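Local coordinates for PhnB protein (Bacillus cereus, PDB 3OMS), which is of unproven function but belongs to the PhnB-like branch of the glyoxalase superfamily and may be a 3-demethylubiquinone-9 3-methyltransferase, at residues A[17-28]-A[125-133]. Sequence-based numbering, arbitrary orientation.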
ATOM      1  N   PHE A  17       0.382  -7.253 -10.002  1.00 28.87           N
ATOM      2  CA  PHE A  17       0.897  -8.600 -10.141  1.00 29.95           C
ATOM      3  C   PHE A  17       1.333  -8.815 -11.585  1.00 31.90           C
ATOM      4  O   PHE A  17       1.126  -7.941 -12.449  1.00 32.02           O
ATOM      5  CB  PHE A  17      -0.198  -9.633  -9.729  1.00 29.79           C
ATOM      6  CG  PHE A  17      -0.596  -9.575  -8.304  1.00 27.98           C
ATOM      7  CD1 PHE A  17       0.068 -10.319  -7.353  1.00 30.09           C
ATOM      8  CD2 PHE A  17      -1.693  -8.811  -7.890  1.00 25.28           C
ATOM      9  CE1 PHE A  17      -0.337 -10.274  -5.993  1.00 28.95           C
ATOM     10  CE2 PHE A  17      -2.080  -8.744  -6.582  1.00 25.09           C
ATOM     11  CZ  PHE A  17      -1.388  -9.499  -5.601  1.00 28.49           C
ATOM     12  N   GLU A  18       1.990  -9.954 -11.867  1.00 34.61           N
ATOM     13  CA  GLU A  18       2.319 -10.331 -13.254  1.00 36.92           C
ATOM     14  C   GLU A  18       1.762 -11.716 -13.627  1.00 38.29           C
ATOM     15  O   GLU A  18       2.467 -12.552 -14.211  1.00 40.09           O
ATOM     16  CB  GLU A  18       3.854 -10.259 -13.508  1.00 38.92           C
ATOM     17  CG  GLU A  18       4.375  -8.813 -13.379  1.00 40.63           C
ATOM     18  CD  GLU A  18       5.850  -8.631 -13.656  1.00 44.80           C
ATOM     19  OE1 GLU A  18       6.575  -9.631 -13.891  1.00 43.62           O
ATOM     20  OE2 GLU A  18       6.254  -7.445 -13.663  1.00 45.19           O
ATOM     21  N   GLY A  19       0.493 -11.950 -13.312  1.00 37.51           N
ATOM     22  CA  GLY A  19      -0.154 -13.217 -13.664  1.00 38.60           C
ATOM     23  C   GLY A  19      -0.883 -13.880 -12.525  1.00 36.48           C
ATOM     24  O   GLY A  19      -1.647 -14.786 -12.763  1.00 38.59           O
ATOM     25  N   LYS A  20      -0.666 -13.436 -11.304  1.00 33.82           N
ATOM     26  CA  LYS A  20      -1.259 -14.068 -10.128  1.00 33.15           C
ATOM     27  C   LYS A  20      -2.385 -13.254  -9.434  1.00 31.21           C
ATOM     28  O   LYS A  20      -2.801 -13.630  -8.331  1.00 30.09           O
ATOM     29  CB  LYS A  20      -0.151 -14.375  -9.115  1.00 33.44           C
ATOM     30  CG  LYS A  20       1.015 -15.242  -9.697  1.00 38.79           C
ATOM     31  CD  LYS A  20       0.819 -16.659  -9.381  1.00 44.13           C
ATOM     32  CE  LYS A  20       1.994 -17.539  -9.953  1.00 48.38           C
ATOM     33  NZ  LYS A  20       1.434 -18.790 -10.488  1.00 51.62           N
ATOM     34  N   ALA A  21      -2.865 -12.173 -10.058  1.00 29.47           N
ATOM     35  CA  ALA A  21      -3.812 -11.264  -9.388  1.00 29.32           C
ATOM     36  C   ALA A  21      -5.043 -12.039  -8.899  1.00 28.89           C
ATOM     37  O   ALA A  21      -5.492 -11.890  -7.763  1.00 28.42           O
ATOM     38  CB  ALA A  21      -4.252 -10.109 -10.312  1.00 27.08           C
ATOM     39  N   GLU A  22      -5.619 -12.842  -9.794  1.00 31.84           N
ATOM     40  CA  GLU A  22      -6.892 -13.476  -9.494  1.00 31.26           C
ATOM     41  C   GLU A  22      -6.700 -14.501  -8.373  1.00 31.96           C
ATOM     42  O   GLU A  22      -7.490 -14.528  -7.411  1.00 31.09           O
ATOM     43  CB  GLU A  22      -7.515 -14.112 -10.724  1.00 32.83           C
ATOM     44  CG  GLU A  22      -8.938 -14.686 -10.396  1.00 34.26           C
ATOM     45  CD  GLU A  22      -9.769 -15.024 -11.597  1.00 34.49           C
ATOM     46  OE1 GLU A  22      -9.316 -14.812 -12.756  1.00 34.28           O
ATOM     47  OE2 GLU A  22     -10.914 -15.495 -11.385  1.00 33.47           O
ATOM     48  N   GLU A  23      -5.649 -15.334  -8.483  1.00 31.52           N
ATOM     49  CA  GLU A  23      -5.351 -16.284  -7.425  1.00 32.69           C
ATOM     50  C   GLU A  23      -5.126 -15.560  -6.087  1.00 30.47           C
ATOM     51  O   GLU A  23      -5.590 -15.999  -5.034  1.00 29.39           O
ATOM     52  CB  GLU A  23      -4.114 -17.105  -7.803  1.00 34.62           C
ATOM     53  CG  GLU A  23      -3.738 -18.230  -6.839  1.00 38.36           C
ATOM     54  CD  GLU A  23      -2.328 -18.755  -7.188  1.00 41.46           C
ATOM     55  OE1 GLU A  23      -2.170 -19.303  -8.286  1.00 44.67           O
ATOM     56  OE2 GLU A  23      -1.396 -18.549  -6.418  1.00 41.24           O
ATOM     57  N   ALA A  24      -4.399 -14.451  -6.141  1.00 30.21           N
ATOM     58  CA  ALA A  24      -4.042 -13.704  -4.943  1.00 29.01           C
ATOM     59  C   ALA A  24      -5.256 -13.134  -4.282  1.00 27.85           C
ATOM     60  O   ALA A  24      -5.461 -13.284  -3.056  1.00 27.82           O
ATOM     61  CB  ALA A  24      -3.036 -12.564  -5.299  1.00 30.09           C
HETATM   62  N   MSE A  25      -6.135 -12.538  -5.102  1.00 28.04           N
HETATM   63  CA  MSE A  25      -7.384 -12.003  -4.604  1.00 29.54           C
HETATM   64  C   MSE A  25      -8.283 -13.049  -3.976  1.00 30.30           C
HETATM   65  O   MSE A  25      -8.865 -12.842  -2.908  1.00 30.95           O
HETATM   66  CB  MSE A  25      -8.132 -11.342  -5.775  1.00 29.72           C
HETATM   67  CG  MSE A  25      -9.267 -10.539  -5.450  1.00 35.29           C
HETATM   68 SE   MSE A  25      -9.589  -9.360  -7.059  0.65 34.42          SE
HETATM   69  CE  MSE A  25      -9.806 -10.806  -8.390  1.00 38.47           C
ATOM     70  N   ASN A  26      -8.423 -14.184  -4.649  1.00 30.57           N
ATOM     71  CA  ASN A  26      -9.194 -15.281  -4.072  1.00 33.03           C
ATOM     72  C   ASN A  26      -8.618 -15.718  -2.719  1.00 32.17           C
ATOM     73  O   ASN A  26      -9.364 -15.998  -1.767  1.00 33.61           O
ATOM     74  CB  ASN A  26      -9.334 -16.441  -5.087  1.00 34.74           C
ATOM     75  CG  ASN A  26     -10.452 -16.161  -6.122  1.00 37.07           C
ATOM     76  OD1 ASN A  26     -11.609 -16.201  -5.794  1.00 45.48           O
ATOM     77  ND2 ASN A  26     -10.091 -15.856  -7.322  1.00 45.28           N
ATOM     78  N   PHE A  27      -7.294 -15.733  -2.618  1.00 31.61           N
ATOM     79  CA  PHE A  27      -6.614 -16.084  -1.360  1.00 31.06           C
ATOM     80  C   PHE A  27      -6.888 -15.055  -0.299  1.00 30.29           C
ATOM     81  O   PHE A  27      -7.353 -15.408   0.793  1.00 30.70           O
ATOM     82  CB  PHE A  27      -5.110 -16.217  -1.614  1.00 31.54           C
ATOM     83  CG  PHE A  27      -4.294 -16.497  -0.374  1.00 31.10           C
ATOM     84  CD1 PHE A  27      -4.592 -17.570   0.451  1.00 36.60           C
ATOM     85  CD2 PHE A  27      -3.181 -15.720  -0.089  1.00 33.49           C
ATOM     86  CE1 PHE A  27      -3.792 -17.861   1.574  1.00 36.83           C
ATOM     87  CE2 PHE A  27      -2.379 -15.997   1.004  1.00 34.83           C
ATOM     88  CZ  PHE A  27      -2.679 -17.052   1.836  1.00 36.24           C
ATOM     89  N   TYR A  28      -6.699 -13.772  -0.622  1.00 28.46           N
ATOM     90  CA  TYR A  28      -6.832 -12.709   0.399  1.00 28.01           C
ATOM     91  C   TYR A  28      -8.257 -12.590   0.924  1.00 29.01           C
ATOM     92  O   TYR A  28      -8.488 -12.442   2.120  1.00 29.50           O
ATOM     93  CB  TYR A  28      -6.395 -11.355  -0.152  1.00 26.67           C
ATOM     94  CG  TYR A  28      -4.933 -11.292  -0.550  1.00 27.35           C
ATOM     95  CD1 TYR A  28      -3.951 -12.122   0.053  1.00 24.70           C
ATOM     96  CD2 TYR A  28      -4.515 -10.383  -1.497  1.00 26.39           C
ATOM     97  CE1 TYR A  28      -2.637 -12.020  -0.333  1.00 28.23           C
ATOM     98  CE2 TYR A  28      -3.245 -10.303  -1.903  1.00 25.22           C
ATOM     99  CZ  TYR A  28      -2.283 -11.112  -1.321  1.00 26.09           C
ATOM    100  OH  TYR A  28      -1.002 -10.924  -1.748  1.00 25.23           O
ATOM    101  N   ASN A 125       6.509 -11.718   4.251  1.00 25.19           N
ATOM    102  CA  ASN A 125       6.070 -11.577   2.863  1.00 25.06           C
ATOM    103  C   ASN A 125       5.318 -12.794   2.458  1.00 26.02           C
ATOM    104  O   ASN A 125       5.742 -13.904   2.759  1.00 26.16           O
ATOM    105  CB  ASN A 125       7.270 -11.422   1.923  1.00 25.52           C
ATOM    106  CG  ASN A 125       8.118 -10.189   2.210  1.00 25.64           C
ATOM    107  OD1 ASN A 125       9.350 -10.240   2.033  1.00 33.67           O
ATOM    108  ND2 ASN A 125       7.504  -9.080   2.540  1.00 24.05           N
ATOM    109  N   ASP A 126       4.166 -12.637   1.825  1.00 25.07           N
ATOM    110  CA  ASP A 126       3.417 -13.817   1.422  1.00 25.27           C
ATOM    111  C   ASP A 126       4.031 -14.442   0.148  1.00 25.47           C
ATOM    112  O   ASP A 126       5.054 -13.974  -0.397  1.00 27.16           O
ATOM    113  CB  ASP A 126       1.923 -13.486   1.319  1.00 24.66           C
ATOM    114  CG  ASP A 126       1.602 -12.571   0.154  1.00 25.16           C
ATOM    115  OD1 ASP A 126       2.483 -12.470  -0.746  1.00 24.13           O
ATOM    116  OD2 ASP A 126       0.467 -12.017   0.148  1.00 26.42           O
ATOM    117  N   LYS A 127       3.433 -15.520  -0.311  1.00 28.72           N
ATOM    118  CA  LYS A 127       3.948 -16.260  -1.456  1.00 30.25           C
ATOM    119  C   LYS A 127       4.015 -15.404  -2.727  1.00 31.22           C
ATOM    120  O   LYS A 127       4.649 -15.795  -3.699  1.00 30.89           O
ATOM    121  CB  LYS A 127       3.118 -17.520  -1.726  1.00 31.75           C
ATOM    122  CG  LYS A 127       1.680 -17.311  -2.221  1.00 33.64           C
ATOM    123  CD  LYS A 127       0.956 -18.624  -2.475  1.00 40.27           C
ATOM    124  CE  LYS A 127       0.498 -19.328  -1.183  1.00 44.48           C
ATOM    125  NZ  LYS A 127      -0.583 -18.709  -0.342  1.00 42.56           N
ATOM    126  N   TYR A 128       3.265 -14.303  -2.758  1.00 30.28           N
ATOM    127  CA  TYR A 128       3.285 -13.404  -3.910  1.00 31.26           C
ATOM    128  C   TYR A 128       4.297 -12.295  -3.758  1.00 30.69           C
ATOM    129  O   TYR A 128       4.468 -11.492  -4.672  1.00 32.17           O
ATOM    130  CB  TYR A 128       1.855 -12.836  -4.150  1.00 31.28           C
ATOM    131  CG  TYR A 128       0.801 -13.912  -4.259  1.00 30.30           C
ATOM    132  CD1 TYR A 128       0.723 -14.714  -5.391  1.00 32.57           C
ATOM    133  CD2 TYR A 128      -0.075 -14.180  -3.206  1.00 29.13           C
ATOM    134  CE1 TYR A 128      -0.199 -15.735  -5.487  1.00 34.63           C
ATOM    135  CE2 TYR A 128      -0.973 -15.167  -3.300  1.00 30.51           C
ATOM    136  CZ  TYR A 128      -1.043 -15.953  -4.437  1.00 32.45           C
ATOM    137  OH  TYR A 128      -1.959 -16.978  -4.509  1.00 37.63           O
ATOM    138  N   GLY A 129       4.915 -12.182  -2.580  1.00 29.43           N
ATOM    139  CA  GLY A 129       5.849 -11.141  -2.282  1.00 29.78           C
ATOM    140  C   GLY A 129       5.266  -9.926  -1.566  1.00 27.41           C
ATOM    141  O   GLY A 129       6.022  -9.006  -1.196  1.00 27.91           O
ATOM    142  N   VAL A 130       3.962  -9.936  -1.323  1.00 25.84           N
ATOM    143  CA  VAL A 130       3.272  -8.837  -0.646  1.00 25.47           C
ATOM    144  C   VAL A 130       3.565  -8.872   0.856  1.00 25.25           C
ATOM    145  O   VAL A 130       3.517  -9.958   1.472  1.00 23.95           O
ATOM    146  CB  VAL A 130       1.747  -8.879  -0.853  1.00 24.53           C
ATOM    147  CG1 VAL A 130       1.031  -7.769   0.034  1.00 25.25           C
ATOM    148  CG2 VAL A 130       1.442  -8.678  -2.327  1.00 25.15           C
ATOM    149  N   SER A 131       3.960  -7.726   1.421  1.00 23.43           N
ATOM    150  CA  SER A 131       4.410  -7.674   2.832  1.00 23.98           C
ATOM    151  C   SER A 131       3.236  -7.349   3.767  1.00 25.36           C
ATOM    152  O   SER A 131       2.488  -6.326   3.585  1.00 25.05           O
ATOM    153  CB  SER A 131       5.478  -6.635   2.991  1.00 25.22           C
ATOM    154  OG  SER A 131       6.258  -6.812   4.161  1.00 25.21           O
ATOM    155  N   TRP A 132       3.105  -8.199   4.784  1.00 25.93           N
ATOM    156  CA  TRP A 132       2.045  -8.107   5.777  1.00 25.77           C
ATOM    157  C   TRP A 132       2.612  -8.062   7.203  1.00 26.88           C
ATOM    158  O   TRP A 132       3.524  -8.849   7.580  1.00 25.65           O
ATOM    159  CB  TRP A 132       1.166  -9.333   5.689  1.00 26.74           C
ATOM    160  CG  TRP A 132       0.400  -9.546   4.435  1.00 24.28           C
ATOM    161  CD1 TRP A 132       0.846 -10.164   3.318  1.00 24.50           C
ATOM    162  CD2 TRP A 132      -0.973  -9.203   4.186  1.00 24.32           C
ATOM    163  NE1 TRP A 132      -0.152 -10.245   2.389  1.00 25.11           N
ATOM    164  CE2 TRP A 132      -1.278  -9.640   2.882  1.00 23.36           C
ATOM    165  CE3 TRP A 132      -1.968  -8.581   4.939  1.00 25.60           C
ATOM    166  CZ2 TRP A 132      -2.548  -9.489   2.308  1.00 28.89           C
ATOM    167  CZ3 TRP A 132      -3.219  -8.385   4.354  1.00 28.31           C
ATOM    168  CH2 TRP A 132      -3.505  -8.865   3.055  1.00 26.90           C
ATOM    169  N   GLN A 133       2.047  -7.151   8.005  1.00 27.31           N
ATOM    170  CA  GLN A 133       2.350  -7.079   9.430  1.00 28.70           C
ATOM    171  C   GLN A 133       1.053  -7.386  10.138  1.00 29.29           C
ATOM    172  O   GLN A 133      -0.042  -6.958   9.732  1.00 29.60           O
ATOM    173  CB  GLN A 133       2.812  -5.694   9.893  1.00 30.37           C
ATOM    174  CG  GLN A 133       4.130  -5.219   9.281  1.00 29.44           C
ATOM    175  CD  GLN A 133       4.511  -3.859   9.803  1.00 30.49           C
ATOM    176  OE1 GLN A 133       4.703  -3.674  11.010  1.00 31.51           O
ATOM    177  NE2 GLN A 133       4.599  -2.878   8.900  1.00 27.24           N
TER
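With CG of Tyr128 anti to its carbonyl carbon (chi1 -53°), the phenol lies across helix 21-29, while Asp126, its CG lodged between backbone N and carbonyl carbon (chi1 70°), turns its carboxylate to the phenol of Tyr28. The fold is of the glyoxalase type, built from two mixed four-stranded sheets; here helix 21-29 meets the hairpin turn between strands 121-125 and 131-136. That turn, Asp126 to Gly129, is type I. Asp126 OD1 accepts hydrogen bonds from the backbone N of Tyr128, which closes an Asx turn, and of Val130, from opposite faces of the carboxylate. Asp126 OD2 accepts Tyr28 OH at 2.6 Å on its syn lone pair and Trp132 NE1 at 2.9 Å from above the plane, so four donors grip this buried carboxylate. The Trp132 edge also meets a face of the Tyr28 ring, T-shaped, with planes at 67°; Val130 CG2 touches Tyr28 OH at 3.4 Å. Ala24 CB makes a CH-pi contact over the centre of the Tyr128 ring, 3.9 Å from its centroid, and Lys127 CG lies over the rim of the opposite face. Phe17 presents CE1 to Tyr128 CB at 3.8 Å. The Lys127 chain, bent at its last two torsions, sets NZ over one face of Phe27 in a cation-pi contact, 3.6 Å from the centroid. Tyr128 OH donates to the anti lone pair of Glu23 OE2 at 2.5 Å.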